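Local coordinates for african horse sickness virus (serotype 4) VP7 (African horsesickness virus, PDB 1AHS), which forms the surface layer of the orbivirus core as a trimer, binds the inner shell protein VP3 and is represented here by its top domain, at residues Phe84-Gly89 / Pro105-Asn110. Numbering follows the deposited sequence.
Sequences FVTVDG and PVNVGN
Phe84 lays its ring over the backbone of Gly109 at one end of an antiparallel strand pair, 84-87 with 106-110, in the beta-sandwich top domain of VP7. The two strands are the inner pair of a sheet bordered by 41-44 and 90-92. CG of Phe84 sits between its own backbone N and carbonyl carbon (chi1 62°), the crowded position, and the ring beyond it (chi2 77°) lies over Gly109. Gly109 CA is 4.0 Å from the centroid of the Phe84 ring, a CH-pi contact offset toward the rim and nearest to Phe84 CZ. With no side chain, Gly109 lets the ring sit directly on its CA. Phe84 and Gly109 also exchange two backbone hydrogen bonds, as do Thr86 and Asn107.

On the other face, valines carry the contact at the non-hydrogen-bonded pairs. Val85 CG2 meets Val108 CG2 at 3.8 Å, the two side chains crossing obliquely, whereas Val87 and Val106 run alongside each other in the same direction, with their CG2 atoms 4.2 Å apart. This apolar layer faces the second sheet, where Leu118 covers both Val85 and Val108 and Trp100 covers both Val87 and Val106.

Back on the Phe84 face, Thr86 OG1 touches Asn107 CB at 3.5 Å. Asn107 ND2 stands 3.7 Å from Thr86 OG1, a contact rather than a hydrogen bond. Just past the end of 84-87 and just before 106-110 begins, Asp88 N donates to Pro105 O at 2.9 Å in a nearly straight bond (172° at the hydrogen), while Asp88 OD1 lies 4.0 Å from Pro105 CD.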
loop_
_atom_site.group_PDB
_atom_site.type_symbol
_atom_site.label_atom_id
_atom_site.label_comp_id
_atom_site.label_asym_id
_atom_site.label_seq_id
_atom_site.Cartn_x
_atom_site.Cartn_y
_atom_site.Cartn_z
ATOM N N PHE B 84 -9.563 7.068 -18.655
ATOM C CA PHE B 84 -10.543 5.998 -18.953
ATOM C C PHE B 84 -9.866 4.643 -19.126
ATOM O O PHE B 84 -8.659 4.562 -19.358
ATOM C CB PHE B 84 -11.436 6.309 -20.188
ATOM C CG PHE B 84 -10.677 6.444 -21.475
ATOM C CD1 PHE B 84 -10.222 5.321 -22.149
ATOM C CD2 PHE B 84 -10.344 7.687 -21.964
ATOM C CE1 PHE B 84 -9.436 5.429 -23.290
ATOM C CE2 PHE B 84 -9.565 7.809 -23.093
ATOM C CZ PHE B 84 -9.105 6.675 -23.762
ATOM N N VAL B 85 -10.657 3.588 -19.030
ATOM C CA VAL B 85 -10.175 2.234 -19.191
ATOM C C VAL B 85 -11.244 1.527 -20.054
ATOM O O VAL B 85 -12.444 1.688 -19.801
ATOM C CB VAL B 85 -10.023 1.565 -17.778
ATOM C CG1 VAL B 85 -9.877 0.065 -17.897
ATOM C CG2 VAL B 85 -8.815 2.129 -17.066
ATOM N N THR B 86 -10.844 0.916 -21.167
ATOM C CA THR B 86 -11.820 0.171 -21.952
ATOM C C THR B 86 -11.443 -1.312 -21.917
ATOM O O THR B 86 -10.254 -1.652 -21.903
ATOM C CB THR B 86 -11.932 0.660 -23.417
ATOM O OG1 THR B 86 -10.676 0.566 -24.091
ATOM C CG2 THR B 86 -12.385 2.063 -23.452
ATOM N N VAL B 87 -12.431 -2.181 -21.719
ATOM C CA VAL B 87 -12.176 -3.619 -21.753
ATOM C C VAL B 87 -13.010 -4.209 -22.909
ATOM O O VAL B 87 -14.255 -4.212 -22.867
ATOM C CB VAL B 87 -12.542 -4.333 -20.444
ATOM C CG1 VAL B 87 -12.222 -5.806 -20.575
ATOM C CG2 VAL B 87 -11.760 -3.765 -19.275
ATOM N N ASP B 88 -12.319 -4.677 -23.950
ATOM C CA ASP B 88 -12.953 -5.260 -25.149
ATOM C C ASP B 88 -13.697 -4.144 -25.850
ATOM O O ASP B 88 -14.808 -4.344 -26.346
ATOM C CB ASP B 88 -13.971 -6.374 -24.789
ATOM C CG ASP B 88 -13.984 -7.542 -25.803
ATOM O OD1 ASP B 88 -13.303 -7.486 -26.854
ATOM O OD2 ASP B 88 -14.655 -8.559 -25.511
ATOM N N GLY B 89 -13.107 -2.956 -25.853
ATOM C CA GLY B 89 -13.781 -1.833 -26.477
ATOM C C GLY B 89 -14.861 -1.174 -25.622
ATOM O O GLY B 89 -15.291 -0.071 -25.925
ATOM N N PRO B 105 -8.592 -7.160 -25.012
ATOM C CA PRO B 105 -7.751 -5.967 -24.841
ATOM C C PRO B 105 -8.240 -5.007 -23.740
ATOM O O PRO B 105 -9.447 -4.726 -23.645
ATOM C CB PRO B 105 -7.807 -5.323 -26.229
ATOM C CG PRO B 105 -9.175 -5.642 -26.671
ATOM C CD PRO B 105 -9.320 -7.100 -26.294
ATOM N N VAL B 106 -7.315 -4.594 -22.869
ATOM C CA VAL B 106 -7.600 -3.630 -21.806
ATOM C C VAL B 106 -6.785 -2.405 -22.179
ATOM O O VAL B 106 -5.567 -2.500 -22.263
ATOM C CB VAL B 106 -7.144 -4.151 -20.462
ATOM C CG1 VAL B 106 -7.291 -3.091 -19.412
ATOM C CG2 VAL B 106 -7.996 -5.329 -20.076
ATOM N N ASN B 107 -7.447 -1.312 -22.570
ATOM C CA ASN B 107 -6.735 -0.081 -22.961
ATOM C C ASN B 107 -6.938 0.943 -21.883
ATOM O O ASN B 107 -7.998 1.063 -21.251
ATOM C CB ASN B 107 -7.175 0.475 -24.307
ATOM C CG ASN B 107 -6.928 -0.494 -25.452
ATOM O OD1 ASN B 107 -5.809 -0.733 -25.865
ATOM N ND2 ASN B 107 -7.996 -1.056 -25.967
ATOM N N VAL B 108 -5.928 1.756 -21.745
ATOM C CA VAL B 108 -5.906 2.700 -20.673
ATOM C C VAL B 108 -5.595 4.051 -21.322
ATOM O O VAL B 108 -4.824 4.121 -22.289
ATOM C CB VAL B 108 -4.824 2.148 -19.700
ATOM C CG1 VAL B 108 -3.462 2.732 -19.967
ATOM C CG2 VAL B 108 -5.282 2.151 -18.329
ATOM N N GLY B 109 -6.292 5.100 -20.900
ATOM C CA GLY B 109 -6.017 6.384 -21.500
ATOM C C GLY B 109 -5.987 7.539 -20.534
ATOM O O GLY B 109 -6.760 7.583 -19.584
ATOM N N ASN B 110 -5.096 8.480 -20.805
ATOM C CA ASN B 110 -4.959 9.692 -19.996
ATOM C C ASN B 110 -4.918 10.881 -20.968
ATOM O O ASN B 110 -3.844 11.397 -21.274
ATOM C CB ASN B 110 -3.677 9.644 -19.147
ATOM C CG ASN B 110 -3.515 10.858 -18.245
ATOM O OD1 ASN B 110 -4.448 11.272 -17.533
ATOM N ND2 ASN B 110 -2.326 11.416 -18.246
#